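Local coordinates for protein tetraacyldisaccharide 4'-kinase (Aquifex aeolicus, PDB 4EHW) that probably transfers the gamma-phosphate of ATP to the 4'-position of a tetraacyldisaccharide 1-phosphate, forming lipid IVA, at residues 224-229 against 276-281. Numbering follows the deposited sequence.
Sequences DILKER and IYLTTP
Apolar packing, with an arginine laid over its outer end, joins Leu226 and Arg229 of the loop leading into strand 231-235 to Ile276 and Leu278 of strand 276-279. Ile276 suits this place because its branches serve two neighbours. CG2 meets Leu226 CD2 at 3.9 Å, while CG1, anti to the carbonyl carbon (chi1 -68°), carries CD1 under the guanidinium of Arg229. This methyl sits 3.3 Å from the guanidinium plane, over its centre. The other methyl of Leu226, CD1, reaches Leu278 CD2 at 4.1 Å, tip to tip. In this alpha/beta part of the P-loop kinase, away from the probable ATP site, parallel strands run in the order 254-259, 231-235, 276-279, 293-302, and Leu278 also packs on helix 242-249. A type II beta turn from Leu226 to Arg229 leads into strand 231-235. Bends at chi2 and chi3 fold Arg229 back over Ile276; its flat guanidinium can lie on a methyl by one face while NH2 still bonds Gly274 O and, weakly, a water that also accepts from Ile276 N at 2.9 Å. Replacing Arg229 by an alanine would probably uncover Ile276 CD1 and leave Gly274 O without this donor. Leu226 and Leu278, both buried and without polar side-chain atoms, pack together on Ile252.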
loop_
_atom_site.group_PDB
_atom_site.type_symbol
_atom_site.label_atom_id
_atom_site.label_comp_id
_atom_site.label_asym_id
_atom_site.label_seq_id
_atom_site.Cartn_x
_atom_site.Cartn_y
_atom_site.Cartn_z
ATOM N N ASP A 224 5.218 -21.334 -13.646
ATOM C CA ASP A 224 5.649 -22.338 -14.630
ATOM C C ASP A 224 6.091 -21.920 -16.047
ATOM O O ASP A 224 6.884 -22.616 -16.695
ATOM C CB ASP A 224 4.431 -23.225 -14.913
ATOM C CG ASP A 224 4.349 -24.419 -13.993
ATOM O OD1 ASP A 224 3.800 -24.285 -12.873
ATOM O OD2 ASP A 224 4.832 -25.498 -14.400
ATOM N N ILE A 225 5.559 -20.809 -16.542
ATOM C CA ILE A 225 5.790 -20.431 -17.935
ATOM C C ILE A 225 7.193 -19.847 -18.011
ATOM O O ILE A 225 7.713 -19.592 -19.096
ATOM C CB ILE A 225 4.777 -19.400 -18.466
ATOM C CG1 ILE A 225 5.002 -18.033 -17.810
ATOM C CG2 ILE A 225 3.350 -19.898 -18.242
ATOM C CD1 ILE A 225 3.997 -16.979 -18.231
ATOM N N LEU A 226 7.815 -19.643 -16.859
ATOM C CA LEU A 226 9.135 -19.022 -16.827
ATOM C C LEU A 226 10.242 -20.043 -16.993
ATOM O O LEU A 226 11.422 -19.692 -17.069
ATOM C CB LEU A 226 9.332 -18.237 -15.518
ATOM C CG LEU A 226 8.635 -16.871 -15.472
ATOM C CD1 LEU A 226 9.284 -15.998 -14.412
ATOM C CD2 LEU A 226 8.690 -16.191 -16.847
ATOM N N LYS A 227 9.867 -21.315 -17.049
ATOM C CA LYS A 227 10.863 -22.379 -17.007
ATOM C C LYS A 227 11.587 -22.609 -18.324
ATOM O O LYS A 227 10.979 -22.686 -19.399
ATOM C CB LYS A 227 10.279 -23.659 -16.430
ATOM C CG LYS A 227 9.861 -23.484 -14.986
ATOM C CD LYS A 227 11.073 -23.285 -14.080
ATOM C CE LYS A 227 10.657 -23.208 -12.616
ATOM N NZ LYS A 227 9.951 -21.923 -12.377
ATOM N N GLU A 228 12.907 -22.699 -18.217
ATOM C CA GLU A 228 13.773 -22.798 -19.380
ATOM C C GLU A 228 13.472 -21.654 -20.337
ATOM O O GLU A 228 13.661 -21.776 -21.554
ATOM C CB GLU A 228 13.628 -24.163 -20.062
ATOM C CG GLU A 228 14.367 -25.285 -19.330
ATOM C CD GLU A 228 14.269 -26.619 -20.050
ATOM O OE1 GLU A 228 13.173 -26.938 -20.562
ATOM O OE2 GLU A 228 15.295 -27.335 -20.121
ATOM N N ARG A 229 12.999 -20.545 -19.765
ATOM C CA ARG A 229 12.918 -19.269 -20.474
ATOM C C ARG A 229 13.794 -18.257 -19.726
ATOM O O ARG A 229 13.989 -18.385 -18.511
ATOM C CB ARG A 229 11.469 -18.761 -20.532
ATOM C CG ARG A 229 10.469 -19.700 -21.195
ATOM C CD ARG A 229 10.742 -19.801 -22.681
ATOM N NE ARG A 229 10.990 -18.484 -23.262
ATOM C CZ ARG A 229 10.092 -17.774 -23.944
ATOM N NH1 ARG A 229 8.876 -18.261 -24.148
ATOM N NH2 ARG A 229 10.408 -16.578 -24.432
ATOM N N ILE A 276 9.735 -12.553 -23.169
ATOM C CA ILE A 276 8.974 -12.470 -21.938
ATOM C C ILE A 276 9.515 -11.330 -21.108
ATOM O O ILE A 276 10.707 -11.292 -20.802
ATOM C CB ILE A 276 9.055 -13.803 -21.162
ATOM C CG1 ILE A 276 8.299 -14.898 -21.931
ATOM C CG2 ILE A 276 8.484 -13.654 -19.766
ATOM C CD1 ILE A 276 8.474 -16.319 -21.355
ATOM N N TYR A 277 8.640 -10.392 -20.754
ATOM C CA TYR A 277 9.028 -9.253 -19.925
ATOM C C TYR A 277 8.520 -9.377 -18.478
ATOM O O TYR A 277 7.363 -9.751 -18.256
ATOM C CB TYR A 277 8.485 -7.961 -20.539
ATOM C CG TYR A 277 9.176 -7.578 -21.821
ATOM C CD1 TYR A 277 10.337 -6.817 -21.804
ATOM C CD2 TYR A 277 8.671 -7.971 -23.053
ATOM C CE1 TYR A 277 10.989 -6.461 -22.984
ATOM C CE2 TYR A 277 9.309 -7.613 -24.237
ATOM C CZ TYR A 277 10.474 -6.866 -24.194
ATOM O OH TYR A 277 11.106 -6.505 -25.368
ATOM N N LEU A 278 9.388 -9.058 -17.513
ATOM C CA LEU A 278 9.007 -8.911 -16.113
ATOM C C LEU A 278 9.225 -7.473 -15.671
ATOM O O LEU A 278 10.271 -6.891 -15.952
ATOM C CB LEU A 278 9.815 -9.858 -15.213
ATOM C CG LEU A 278 8.998 -11.024 -14.668
ATOM C CD1 LEU A 278 8.440 -11.802 -15.841
ATOM C CD2 LEU A 278 9.813 -11.933 -13.770
ATOM N N THR A 279 8.227 -6.900 -14.998
ATOM C CA THR A 279 8.343 -5.561 -14.428
ATOM C C THR A 279 7.583 -5.493 -13.100
ATOM O O THR A 279 7.194 -6.539 -12.558
ATOM C CB THR A 279 7.828 -4.483 -15.387
ATOM O OG1 THR A 279 8.072 -3.189 -14.819
ATOM C CG2 THR A 279 6.317 -4.658 -15.650
ATOM N N THR A 280 7.362 -4.289 -12.565
ATOM C CA THR A 280 6.648 -4.181 -11.280
ATOM C C THR A 280 5.164 -3.888 -11.479
ATOM O O THR A 280 4.781 -3.259 -12.467
ATOM C CB THR A 280 7.207 -3.068 -10.353
ATOM O OG1 THR A 280 6.803 -1.785 -10.850
ATOM C CG2 THR A 280 8.736 -3.142 -10.250
ATOM N N PRO A 281 4.336 -4.308 -10.512
ATOM C CA PRO A 281 2.897 -4.040 -10.540
ATOM C C PRO A 281 2.586 -2.589 -10.911
ATOM O O PRO A 281 1.652 -2.361 -11.691
ATOM C CB PRO A 281 2.463 -4.339 -9.103
ATOM C CG PRO A 281 3.433 -5.414 -8.646
ATOM C CD PRO A 281 4.745 -5.062 -9.305
HETATM O O HOH W 1 12.072 -14.231 -23.456
#